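Local coordinates for protein endo-1,3-beta-glucanase, family GH16 (Zobellia galactanivorans, PDB 4CRQ) that serves as the catalytic domain of a modular laminarinase, a family GH16 enzyme that probably cleaves internal beta-1,3-glucosidic bonds in laminarin, at residues Arg68-Tyr79 and Phe192-Asn201; Leu88-Pro96 and Trp208-Leu218. The protein carries 1 engineered substitution. All coordinates share one frame; numbering follows the deposited sequence.

Contact 1 of 2, residues Arg68-Tyr79 and Phe192-Asn201. With ACT (acetate ion), chain F.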
loop_
_atom_site.group_PDB
_atom_site.type_symbol
_atom_site.label_atom_id
_atom_site.label_comp_id
_atom_site.label_asym_id
_atom_site.label_seq_id
_atom_site.Cartn_x
_atom_site.Cartn_y
_atom_site.Cartn_z
ATOM N N ARG A 68 -8.400 -4.478 4.128
ATOM C CA ARG A 68 -7.186 -3.750 4.454
ATOM C C ARG A 68 -6.456 -4.582 5.503
ATOM O O ARG A 68 -7.033 -4.937 6.538
ATOM C CB ARG A 68 -7.502 -2.334 4.969
ATOM C CG ARG A 68 -6.276 -1.564 5.479
ATOM C CD ARG A 68 -6.620 -0.084 5.653
ATOM N NE ARG A 68 -5.651 0.630 6.499
ATOM C CZ ARG A 68 -5.416 1.952 6.449
ATOM N NH1 ARG A 68 -6.051 2.723 5.553
ATOM N NH2 ARG A 68 -4.533 2.491 7.280
ATOM N N MET A 69 -5.188 -4.889 5.224
ATOM C CA MET A 69 -4.370 -5.762 6.060
ATOM C C MET A 69 -3.041 -5.118 6.374
ATOM O O MET A 69 -2.523 -4.394 5.544
ATOM C CB MET A 69 -4.060 -7.016 5.254
ATOM C CG MET A 69 -5.229 -7.841 4.811
ATOM S SD MET A 69 -4.739 -8.911 3.441
ATOM C CE MET A 69 -3.516 -10.037 4.161
ATOM N N LYS A 70 -2.471 -5.383 7.549
ATOM C CA LYS A 70 -1.195 -4.781 7.945
ATOM C C LYS A 70 -0.391 -5.777 8.752
ATOM O O LYS A 70 -0.981 -6.684 9.347
ATOM C CB LYS A 70 -1.463 -3.462 8.732
ATOM C CG LYS A 70 -2.233 -3.693 10.032
ATOM C CD LYS A 70 -2.592 -2.414 10.783
ATOM C CE LYS A 70 -3.389 -2.741 12.038
ATOM N NZ LYS A 70 -3.673 -1.518 12.844
ATOM N N THR A 71 0.936 -5.596 8.775
ATOM C CA THR A 71 1.794 -6.458 9.583
ATOM C C THR A 71 2.129 -5.789 10.927
ATOM O O THR A 71 2.987 -6.290 11.664
ATOM C CB THR A 71 3.101 -6.840 8.842
ATOM O OG1 THR A 71 3.920 -5.683 8.648
ATOM C CG2 THR A 71 2.801 -7.479 7.499
ATOM N N GLN A 72 1.477 -4.660 11.240
ATOM C CA GLN A 72 1.731 -3.939 12.503
ATOM C C GLN A 72 1.725 -4.847 13.740
ATOM O O GLN A 72 0.758 -5.602 13.931
ATOM C CB GLN A 72 0.751 -2.772 12.656
ATOM C CG GLN A 72 0.978 -1.925 13.905
ATOM C CD GLN A 72 0.004 -0.772 13.971
ATOM O OE1 GLN A 72 -1.098 -0.850 13.417
ATOM N NE2 GLN A 72 0.401 0.311 14.642
ATOM N N GLY A 73 2.799 -4.781 14.544
ATOM C CA GLY A 73 2.940 -5.591 15.767
ATOM C C GLY A 73 3.415 -7.027 15.552
ATOM O O GLY A 73 3.634 -7.772 16.532
ATOM N N ARG A 74 3.564 -7.425 14.284
ATOM C CA ARG A 74 3.993 -8.787 13.923
ATOM C C ARG A 74 5.265 -8.789 13.105
ATOM O O ARG A 74 6.153 -9.633 13.365
ATOM C CB ARG A 74 2.865 -9.567 13.220
ATOM C CG ARG A 74 1.622 -9.592 14.089
ATOM C CD ARG A 74 0.566 -10.550 13.656
ATOM N NE ARG A 74 -0.580 -10.516 14.572
ATOM C CZ ARG A 74 -1.652 -11.288 14.425
ATOM N NH1 ARG A 74 -1.719 -12.155 13.399
ATOM N NH2 ARG A 74 -2.654 -11.208 15.291
ATOM N N LYS A 75 5.381 -7.862 12.143
ATOM C CA LYS A 75 6.563 -7.858 11.303
ATOM C C LYS A 75 6.869 -6.441 10.900
ATOM O O LYS A 75 5.993 -5.762 10.380
ATOM C CB LYS A 75 6.312 -8.787 10.102
ATOM C CG LYS A 75 7.516 -9.305 9.374
ATOM C CD LYS A 75 8.534 -10.108 10.166
ATOM C CE LYS A 75 8.075 -11.411 10.802
ATOM N NZ LYS A 75 9.322 -12.144 11.216
ATOM N N SER A 76 8.094 -5.984 11.155
ATOM C CA SER A 76 8.464 -4.618 10.750
ATOM C C SER A 76 9.947 -4.631 10.392
ATOM O O SER A 76 10.720 -5.527 10.840
ATOM C CB SER A 76 8.117 -3.558 11.815
ATOM O OG SER A 76 8.763 -3.867 13.031
ATOM N N PHE A 77 10.320 -3.647 9.574
ATOM C CA PHE A 77 11.631 -3.599 8.925
ATOM C C PHE A 77 12.215 -2.238 8.967
ATOM O O PHE A 77 11.490 -1.259 8.766
ATOM C CB PHE A 77 11.496 -4.047 7.426
ATOM C CG PHE A 77 10.767 -5.352 7.281
ATOM C CD1 PHE A 77 11.444 -6.597 7.485
ATOM C CD2 PHE A 77 9.374 -5.364 7.017
ATOM C CE1 PHE A 77 10.747 -7.799 7.373
ATOM C CE2 PHE A 77 8.681 -6.575 6.918
ATOM C CZ PHE A 77 9.364 -7.787 7.103
ATOM N N LYS A 78 13.525 -2.182 9.208
ATOM C CA LYS A 78 14.291 -0.939 9.063
ATOM C C LYS A 78 15.240 -1.181 7.896
ATOM O O LYS A 78 16.209 -1.910 8.026
ATOM C CB LYS A 78 15.024 -0.553 10.344
ATOM C CG LYS A 78 15.845 0.723 10.225
ATOM C CD LYS A 78 16.507 1.011 11.564
ATOM C CE LYS A 78 17.629 2.003 11.416
ATOM N NZ LYS A 78 18.029 2.551 12.737
ATOM N N TYR A 79 14.935 -0.560 6.747
ATOM C CA TYR A 79 15.656 -0.710 5.455
ATOM C C TYR A 79 15.297 -2.038 4.786
ATOM O O TYR A 79 14.835 -2.965 5.445
ATOM C CB TYR A 79 17.193 -0.559 5.554
ATOM C CG TYR A 79 17.638 0.601 6.410
ATOM C CD1 TYR A 79 17.073 1.892 6.240
ATOM C CD2 TYR A 79 18.636 0.422 7.378
ATOM C CE1 TYR A 79 17.478 2.956 7.033
ATOM C CE2 TYR A 79 19.053 1.480 8.167
ATOM C CZ TYR A 79 18.475 2.735 7.988
ATOM O OH TYR A 79 18.917 3.725 8.788
ATOM N N PHE A 192 12.389 8.289 8.473
ATOM C CA PHE A 192 12.652 7.112 7.606
ATOM C C PHE A 192 13.868 6.272 8.042
ATOM O O PHE A 192 14.282 5.358 7.325
ATOM C CB PHE A 192 12.680 7.536 6.120
ATOM C CG PHE A 192 11.368 8.105 5.668
ATOM C CD1 PHE A 192 10.297 7.251 5.317
ATOM C CD2 PHE A 192 11.182 9.501 5.606
ATOM C CE1 PHE A 192 9.069 7.788 4.908
ATOM C CE2 PHE A 192 9.960 10.046 5.196
ATOM C CZ PHE A 192 8.900 9.183 4.844
ATOM N N GLN A 193 14.414 6.577 9.223
ATOM C CA GLN A 193 15.487 5.794 9.829
ATOM C C GLN A 193 14.964 4.866 10.933
ATOM O O GLN A 193 15.718 4.409 11.783
ATOM C CB GLN A 193 16.576 6.711 10.408
ATOM C CG GLN A 193 17.118 7.725 9.437
ATOM C CD GLN A 193 17.964 7.115 8.354
ATOM O OE1 GLN A 193 18.593 6.084 8.548
ATOM N NE2 GLN A 193 17.995 7.759 7.210
ATOM N N ASN A 194 13.673 4.586 10.909
ATOM C CA ASN A 194 13.007 3.758 11.914
ATOM C C ASN A 194 12.366 2.521 11.276
ATOM O O ASN A 194 12.385 2.381 10.038
ATOM C CB ASN A 194 11.959 4.603 12.653
ATOM C CG ASN A 194 12.555 5.777 13.446
ATOM O OD1 ASN A 194 11.973 6.876 13.488
ATOM N ND2 ASN A 194 13.697 5.554 14.091
ATOM N N GLU A 195 11.800 1.634 12.104
ATOM C CA GLU A 195 11.121 0.436 11.599
ATOM C C GLU A 195 9.720 0.777 11.088
ATOM O O GLU A 195 8.999 1.576 11.695
ATOM C CB GLU A 195 11.025 -0.679 12.646
ATOM C CG GLU A 195 12.375 -1.266 12.994
ATOM C CD GLU A 195 12.311 -2.632 13.642
ATOM O OE1 GLU A 195 11.269 -3.303 13.626
ATOM O OE2 GLU A 195 13.337 -3.061 14.175
ATOM N N PHE A 196 9.352 0.156 9.969
ATOM C CA PHE A 196 8.046 0.337 9.323
ATOM C C PHE A 196 7.355 -1.011 9.127
ATOM O O PHE A 196 8.033 -2.007 8.856
ATOM C CB PHE A 196 8.187 0.998 7.919
ATOM C CG PHE A 196 8.438 2.510 7.915
ATOM C CD1 PHE A 196 9.500 3.109 8.621
ATOM C CD2 PHE A 196 7.602 3.335 7.144
ATOM C CE1 PHE A 196 9.678 4.495 8.575
ATOM C CE2 PHE A 196 7.778 4.709 7.088
ATOM C CZ PHE A 196 8.820 5.300 7.805
ATOM N N PHE A 197 6.027 -1.065 9.243
ATOM C CA PHE A 197 5.253 -2.283 8.947
ATOM C C PHE A 197 4.607 -2.129 7.547
ATOM O O PHE A 197 4.555 -1.009 6.996
ATOM C CB PHE A 197 4.221 -2.608 10.042
ATOM C CG PHE A 197 3.192 -1.518 10.288
ATOM C CD1 PHE A 197 1.981 -1.474 9.546
ATOM C CD2 PHE A 197 3.410 -0.531 11.284
ATOM C CE1 PHE A 197 1.022 -0.479 9.786
ATOM C CE2 PHE A 197 2.451 0.479 11.520
ATOM C CZ PHE A 197 1.258 0.497 10.768
ATOM N N ILE A 198 4.116 -3.228 6.974
ATOM C CA ILE A 198 3.556 -3.255 5.610
ATOM C C ILE A 198 2.014 -3.288 5.619
ATOM O O ILE A 198 1.421 -3.917 6.546
ATOM C CB ILE A 198 4.112 -4.495 4.874
ATOM C CG1 ILE A 198 5.635 -4.358 4.691
ATOM C CG2 ILE A 198 3.454 -4.696 3.483
ATOM C CD1 ILE A 198 6.368 -5.632 4.252
ATOM N N LEU A 199 1.395 -2.662 4.607
ATOM C CA LEU A 199 -0.061 -2.692 4.415
ATOM C C LEU A 199 -0.397 -3.016 2.973
ATOM O O LEU A 199 0.347 -2.654 2.038
ATOM C CB LEU A 199 -0.705 -1.323 4.749
ATOM C CG LEU A 199 -0.433 -0.746 6.155
ATOM C CD1 LEU A 199 0.729 0.234 6.128
ATOM C CD2 LEU A 199 -1.658 -0.030 6.699
ATOM N N LEU A 200 -1.530 -3.711 2.816
ATOM C CA LEU A 200 -2.164 -3.953 1.516
ATOM C C LEU A 200 -3.628 -3.620 1.659
ATOM O O LEU A 200 -4.267 -4.003 2.658
ATOM C CB LEU A 200 -2.028 -5.435 1.117
ATOM C CG LEU A 200 -0.650 -5.883 0.640
ATOM C CD1 LEU A 200 -0.632 -7.401 0.640
ATOM C CD2 LEU A 200 -0.292 -5.325 -0.742
ATOM N N ASN A 201 -4.189 -2.944 0.658
ATOM C CA ASN A 201 -5.640 -2.661 0.685
ATOM C C ASN A 201 -6.165 -2.327 -0.675
ATOM O O ASN A 201 -5.379 -2.053 -1.617
ATOM C CB ASN A 201 -5.965 -1.459 1.623
ATOM C CG ASN A 201 -5.476 -0.115 1.042
ATOM O OD1 ASN A 201 -4.278 0.159 1.072
ATOM N ND2 ASN A 201 -6.387 0.706 0.495
HETATM C C ACT F . -3.320 1.789 10.970
HETATM O O ACT F . -3.934 1.309 9.994
HETATM O OXT ACT F . -3.392 1.385 12.165
HETATM C CH3 ACT F . -2.440 2.936 10.666
#
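R68 faces N201 in a non-hydrogen-bonded antiparallel pair, R68 CB 3.8 Å from N201 CB, and its extended chain runs on past L199 CD2. The guanidinium meets two anions: NE makes a salt bridge to E22, and R68 NH2 donates to O of an acetate, probably from the crystallisation liquor, at 3.0 Å. M69 is paired with L200 by two backbone hydrogen bonds. K70 leaves on the same face as R68; its NZ donates to Q72 OE1 at 2.7 Å and also reaches the second acetate oxygen.

The ladder changes character at T71. Its N still bonds to I198 O, but I198 N turns to the threonine hydroxyl, OG1, at 3.0 Å and nearly straight (172°). The T71 carbonyl is taken by R74 N and K75 N of the turn. With chi1 at 66°, OG1 lies between backbone N and carbonyl carbon, where it can also donate to K75 O at 2.7 Å. Q72 then covers F197: its CB stands 3.4 Å from the ring centroid, squarely over the face, and its amide lies stacked on the ring, the two planes 15° apart.

After the loop, S76 OG donates to E195 OE1 at 2.6 Å and has N103 as a further partner. F77 and F196 form a single bridge of two backbone bonds, while F77 CE2 touches I198 CD1 at 3.7 Å, with V229 beside both. K78 lays its CB against E195 CG. Y79 OH lies doubtfully close to Q193 OE1.

Strands 62-70 and 196-204 are antiparallel neighbours in the GH16 beta-sandwich, with 94-102 on the other side of 196-204. T71 OG1 stands in for a backbone carbonyl where the chain leaves the strand, and the single F77-F196 bridge takes pairing up again beyond the turn.

Contact 2 of 2, residues Leu88-Pro96 and Trp208-Leu218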
loop_
_atom_site.group_PDB
_atom_site.type_symbol
_atom_site.label_atom_id
_atom_site.label_comp_id
_atom_site.label_asym_id
_atom_site.label_seq_id
_atom_site.Cartn_x
_atom_site.Cartn_y
_atom_site.Cartn_z
ATOM N N LEU A 88 -3.786 -6.035 -10.982
ATOM C CA LEU A 88 -4.797 -5.092 -10.521
ATOM C C LEU A 88 -6.041 -5.029 -11.391
ATOM O O LEU A 88 -5.931 -5.134 -12.605
ATOM C CB LEU A 88 -4.169 -3.678 -10.512
ATOM C CG LEU A 88 -2.986 -3.443 -9.552
ATOM C CD1 LEU A 88 -2.359 -2.066 -9.775
ATOM C CD2 LEU A 88 -3.425 -3.634 -8.081
ATOM N N PRO A 89 -7.222 -4.839 -10.767
ATOM C CA PRO A 89 -8.460 -4.694 -11.525
ATOM C C PRO A 89 -8.586 -3.246 -11.987
ATOM O O PRO A 89 -7.922 -2.387 -11.424
ATOM C CB PRO A 89 -9.531 -5.007 -10.497
ATOM C CG PRO A 89 -8.939 -4.560 -9.181
ATOM C CD PRO A 89 -7.452 -4.772 -9.298
ATOM N N SER A 90 -9.419 -2.949 -12.978
ATOM C CA SER A 90 -9.561 -1.557 -13.412
ATOM C C SER A 90 -11.006 -1.107 -13.279
ATOM O O SER A 90 -11.904 -1.899 -13.546
ATOM C CB SER A 90 -9.042 -1.388 -14.845
ATOM O OG SER A 90 -7.621 -1.562 -14.907
ATOM N N GLY A 91 -11.231 0.138 -12.865
ATOM C CA GLY A 91 -12.595 0.647 -12.776
ATOM C C GLY A 91 -12.601 1.946 -12.032
ATOM O O GLY A 91 -11.849 2.085 -11.044
ATOM N N GLN A 92 -13.444 2.885 -12.487
ATOM C CA GLN A 92 -13.604 4.200 -11.852
ATOM C C GLN A 92 -13.917 3.958 -10.376
ATOM O O GLN A 92 -14.829 3.171 -10.053
ATOM C CB GLN A 92 -14.697 5.040 -12.575
ATOM C CG GLN A 92 -14.691 6.533 -12.295
ATOM C CD GLN A 92 -13.383 7.225 -12.668
ATOM O OE1 GLN A 92 -13.005 8.175 -12.009
ATOM N NE2 GLN A 92 -12.682 6.743 -13.712
ATOM N N GLY A 93 -13.151 4.607 -9.499
ATOM C CA GLY A 93 -13.340 4.500 -8.051
ATOM C C GLY A 93 -12.341 3.593 -7.351
ATOM O O GLY A 93 -12.127 3.747 -6.140
ATOM N N LEU A 94 -11.732 2.653 -8.078
ATOM C CA LEU A 94 -10.845 1.659 -7.419
ATOM C C LEU A 94 -9.518 2.258 -7.029
ATOM O O LEU A 94 -8.913 2.990 -7.830
ATOM C CB LEU A 94 -10.639 0.389 -8.281
ATOM C CG LEU A 94 -11.934 -0.416 -8.533
ATOM C CD1 LEU A 94 -11.639 -1.546 -9.502
ATOM C CD2 LEU A 94 -12.569 -0.927 -7.224
ATOM N N TRP A 95 -9.051 1.936 -5.811
ATOM C CA TRP A 95 -7.834 2.544 -5.284
ATOM C C TRP A 95 -6.989 1.557 -4.503
ATOM O O TRP A 95 -6.977 1.596 -3.262
ATOM C CB TRP A 95 -8.235 3.816 -4.524
ATOM C CG TRP A 95 -7.122 4.656 -3.953
ATOM C CD1 TRP A 95 -5.752 4.620 -4.252
ATOM C CD2 TRP A 95 -7.274 5.714 -2.977
ATOM N NE1 TRP A 95 -5.067 5.549 -3.520
ATOM C CE2 TRP A 95 -5.923 6.252 -2.732
ATOM C CE3 TRP A 95 -8.356 6.252 -2.282
ATOM C CZ2 TRP A 95 -5.695 7.297 -1.828
ATOM C CZ3 TRP A 95 -8.119 7.303 -1.376
ATOM C CH2 TRP A 95 -6.818 7.813 -1.155
ATOM N N PRO A 96 -6.278 0.678 -5.227
ATOM C CA PRO A 96 -5.434 -0.295 -4.555
ATOM C C PRO A 96 -4.114 0.330 -4.096
ATOM O O PRO A 96 -3.650 1.334 -4.686
ATOM C CB PRO A 96 -5.152 -1.312 -5.675
ATOM C CG PRO A 96 -5.103 -0.454 -6.935
ATOM C CD PRO A 96 -6.252 0.496 -6.712
ATOM N N TRP A 208 -8.665 11.377 -3.702
ATOM C CA TRP A 208 -7.827 11.155 -4.871
ATOM C C TRP A 208 -8.569 10.539 -6.059
ATOM O O TRP A 208 -8.635 11.210 -7.095
ATOM C CB TRP A 208 -6.555 10.393 -4.470
ATOM C CG TRP A 208 -5.523 10.250 -5.566
ATOM C CD1 TRP A 208 -5.377 11.023 -6.731
ATOM C CD2 TRP A 208 -4.430 9.282 -5.619
ATOM N NE1 TRP A 208 -4.306 10.594 -7.480
ATOM C CE2 TRP A 208 -3.690 9.556 -6.875
ATOM C CE3 TRP A 208 -3.995 8.250 -4.792
ATOM C CZ2 TRP A 208 -2.574 8.805 -7.255
ATOM C CZ3 TRP A 208 -2.873 7.500 -5.181
ATOM C CH2 TRP A 208 -2.178 7.773 -6.385
ATOM N N PRO A 209 -9.135 9.293 -5.942
ATOM C CA PRO A 209 -9.801 8.720 -7.126
ATOM C C PRO A 209 -11.119 9.447 -7.478
ATOM O O PRO A 209 -11.555 9.378 -8.627
ATOM C CB PRO A 209 -10.083 7.274 -6.722
ATOM C CG PRO A 209 -10.229 7.335 -5.217
ATOM C CD PRO A 209 -9.221 8.379 -4.784
ATOM N N GLY A 210 -11.725 10.140 -6.512
ATOM C CA GLY A 210 -13.002 10.814 -6.736
ATOM C C GLY A 210 -14.118 9.949 -6.186
ATOM O O GLY A 210 -13.864 8.831 -5.714
ATOM N N PHE A 211 -15.343 10.453 -6.278
ATOM C CA PHE A 211 -16.525 9.810 -5.654
ATOM C C PHE A 211 -17.501 9.104 -6.598
ATOM O O PHE A 211 -18.564 8.640 -6.172
ATOM C CB PHE A 211 -17.201 10.851 -4.715
ATOM C CG PHE A 211 -16.234 11.394 -3.712
ATOM C CD1 PHE A 211 -15.869 10.609 -2.592
ATOM C CD2 PHE A 211 -15.647 12.673 -3.876
ATOM C CE1 PHE A 211 -14.955 11.089 -1.661
ATOM C CE2 PHE A 211 -14.723 13.153 -2.929
ATOM C CZ PHE A 211 -14.380 12.351 -1.830
ATOM N N ASP A 212 -17.109 9.015 -7.866
ATOM C CA ASP A 212 -17.871 8.269 -8.862
ATOM C C ASP A 212 -17.256 6.889 -8.945
ATOM O O ASP A 212 -16.021 6.739 -9.052
ATOM C CB ASP A 212 -17.851 8.988 -10.198
ATOM C CG ASP A 212 -18.432 10.395 -10.095
ATOM O OD1 ASP A 212 -19.239 10.656 -9.175
ATOM O OD2 ASP A 212 -18.111 11.261 -10.927
ATOM N N VAL A 213 -18.119 5.874 -8.874
ATOM C CA VAL A 213 -17.696 4.486 -8.909
ATOM C C VAL A 213 -18.408 3.778 -10.035
ATOM O O VAL A 213 -19.660 3.860 -10.150
ATOM C CB VAL A 213 -18.004 3.772 -7.561
ATOM C CG1 VAL A 213 -17.602 2.270 -7.573
ATOM C CG2 VAL A 213 -17.363 4.530 -6.374
ATOM N N ASP A 214 -17.628 3.075 -10.865
ATOM C CA ASP A 214 -18.218 2.218 -11.886
ATOM C C ASP A 214 -18.559 0.863 -11.213
ATOM O O ASP A 214 -17.711 -0.049 -11.135
ATOM C CB ASP A 214 -17.278 2.045 -13.080
ATOM C CG ASP A 214 -17.851 1.135 -14.153
ATOM O OD1 ASP A 214 -18.985 0.610 -13.990
ATOM O OD2 ASP A 214 -17.161 0.933 -15.168
ATOM N N GLN A 215 -19.801 0.736 -10.740
ATOM C CA GLN A 215 -20.195 -0.467 -10.000
ATOM C C GLN A 215 -20.260 -1.690 -10.914
ATOM O O GLN A 215 -20.254 -2.833 -10.393
ATOM C CB GLN A 215 -21.505 -0.261 -9.236
ATOM C CG GLN A 215 -21.487 0.957 -8.303
ATOM C CD GLN A 215 -22.823 1.197 -7.624
ATOM O OE1 GLN A 215 -23.873 0.743 -8.109
ATOM N NE2 GLN A 215 -22.799 1.910 -6.497
ATOM N N SER A 216 -20.302 -1.484 -12.249
ATOM C CA SER A 216 -20.295 -2.610 -13.189
ATOM C C SER A 216 -18.938 -3.363 -13.168
ATOM O O SER A 216 -18.851 -4.500 -13.675
ATOM C CB SER A 216 -20.623 -2.186 -14.633
ATOM O OG SER A 216 -19.510 -1.556 -15.262
ATOM N N LYS A 217 -17.902 -2.745 -12.584
ATOM C CA LYS A 217 -16.596 -3.389 -12.430
ATOM C C LYS A 217 -16.466 -4.145 -11.084
ATOM O O LYS A 217 -15.410 -4.722 -10.772
ATOM C CB LYS A 217 -15.468 -2.361 -12.593
ATOM C CG LYS A 217 -15.419 -1.666 -13.947
ATOM C CD LYS A 217 -15.272 -2.622 -15.131
ATOM C CE LYS A 217 -15.154 -1.817 -16.413
ATOM N NZ LYS A 217 -14.995 -2.660 -17.626
ATOM N N LEU A 218 -17.533 -4.145 -10.294
ATOM C CA LEU A 218 -17.535 -4.828 -8.985
ATOM C C LEU A 218 -18.301 -6.167 -9.140
ATOM O O LEU A 218 -19.313 -6.175 -9.854
ATOM C CB LEU A 218 -18.145 -3.927 -7.897
ATOM C CG LEU A 218 -17.474 -2.560 -7.740
ATOM C CD1 LEU A 218 -18.255 -1.695 -6.753
ATOM C CD2 LEU A 218 -16.014 -2.675 -7.295
HETATM O O HOH W 1 -14.970 0.290 -10.317
HETATM O O HOH W 2 -14.635 2.259 -15.148
#
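Q92 O is gripped twice: D214 N donates to it at 2.9 Å, coming from well above the carbonyl plane, and a water that also donates to D214 O approaches it as well. A second water accepts from Q92 N and donates a hydrogen bond to D214 OD2, tying the same two residues through the side chain. That carboxylate is steadied from within its own loop, since S216 OG donates to D214 OD1 on the syn side at 2.6 Å.

Q92 and G93 form the corner of a type II turn from G91 to L94, closed by L94 N to G91 O. G93, with positive phi, lets the chain pass close beside D212 and V213. N123 joins the two segments from outside, its side chain bonding both G93 N and P209 O. Near the other end, K217 lays its CG 3.5 Å from S90 O, and L94 CD2 meets L218 CD2 at 3.9 Å, where L218 also rests on A54 and H56.

The W95 indole packs against P209 and W208, swung out to them by a CG anti to the backbone N (chi1 -177°). P209 CD lies over one face, 3.4 Å from W95 CE3, and W208 CB sits over the same face, higher above the plane. The two indoles are almost perpendicular (89°), with W95 NE1 3.2 Å from W208 CE3; H129 meets W208 edge-to-face.

This is a beta turn leading into strand 94-102, embraced by the long loop between strands 196-204 and 220-231 at one end of the GH16 beta-sandwich.

In the fold
Contact 1 uses strand 196-204 and contact 2 the start of its sheet neighbour, 94-102: contact 1 pairs 196-204 with strand 62-70 along its other edge, whereas contact 2 joins the turn that opens 94-102 to the loop that follows 196-204. They meet where N201 packs against W95 and P96, yet their centres stand about 26 Å apart, on opposite sides of the chain's centre. Contact 1 lies deeper, and an interrupted antiparallel ladder with buried aromatic and aliphatic side chains carries it. Contact 2, farther out, has a single direct hydrogen bond across it and depends on bridging waters, a close-fitting glycine turn and packed indoles.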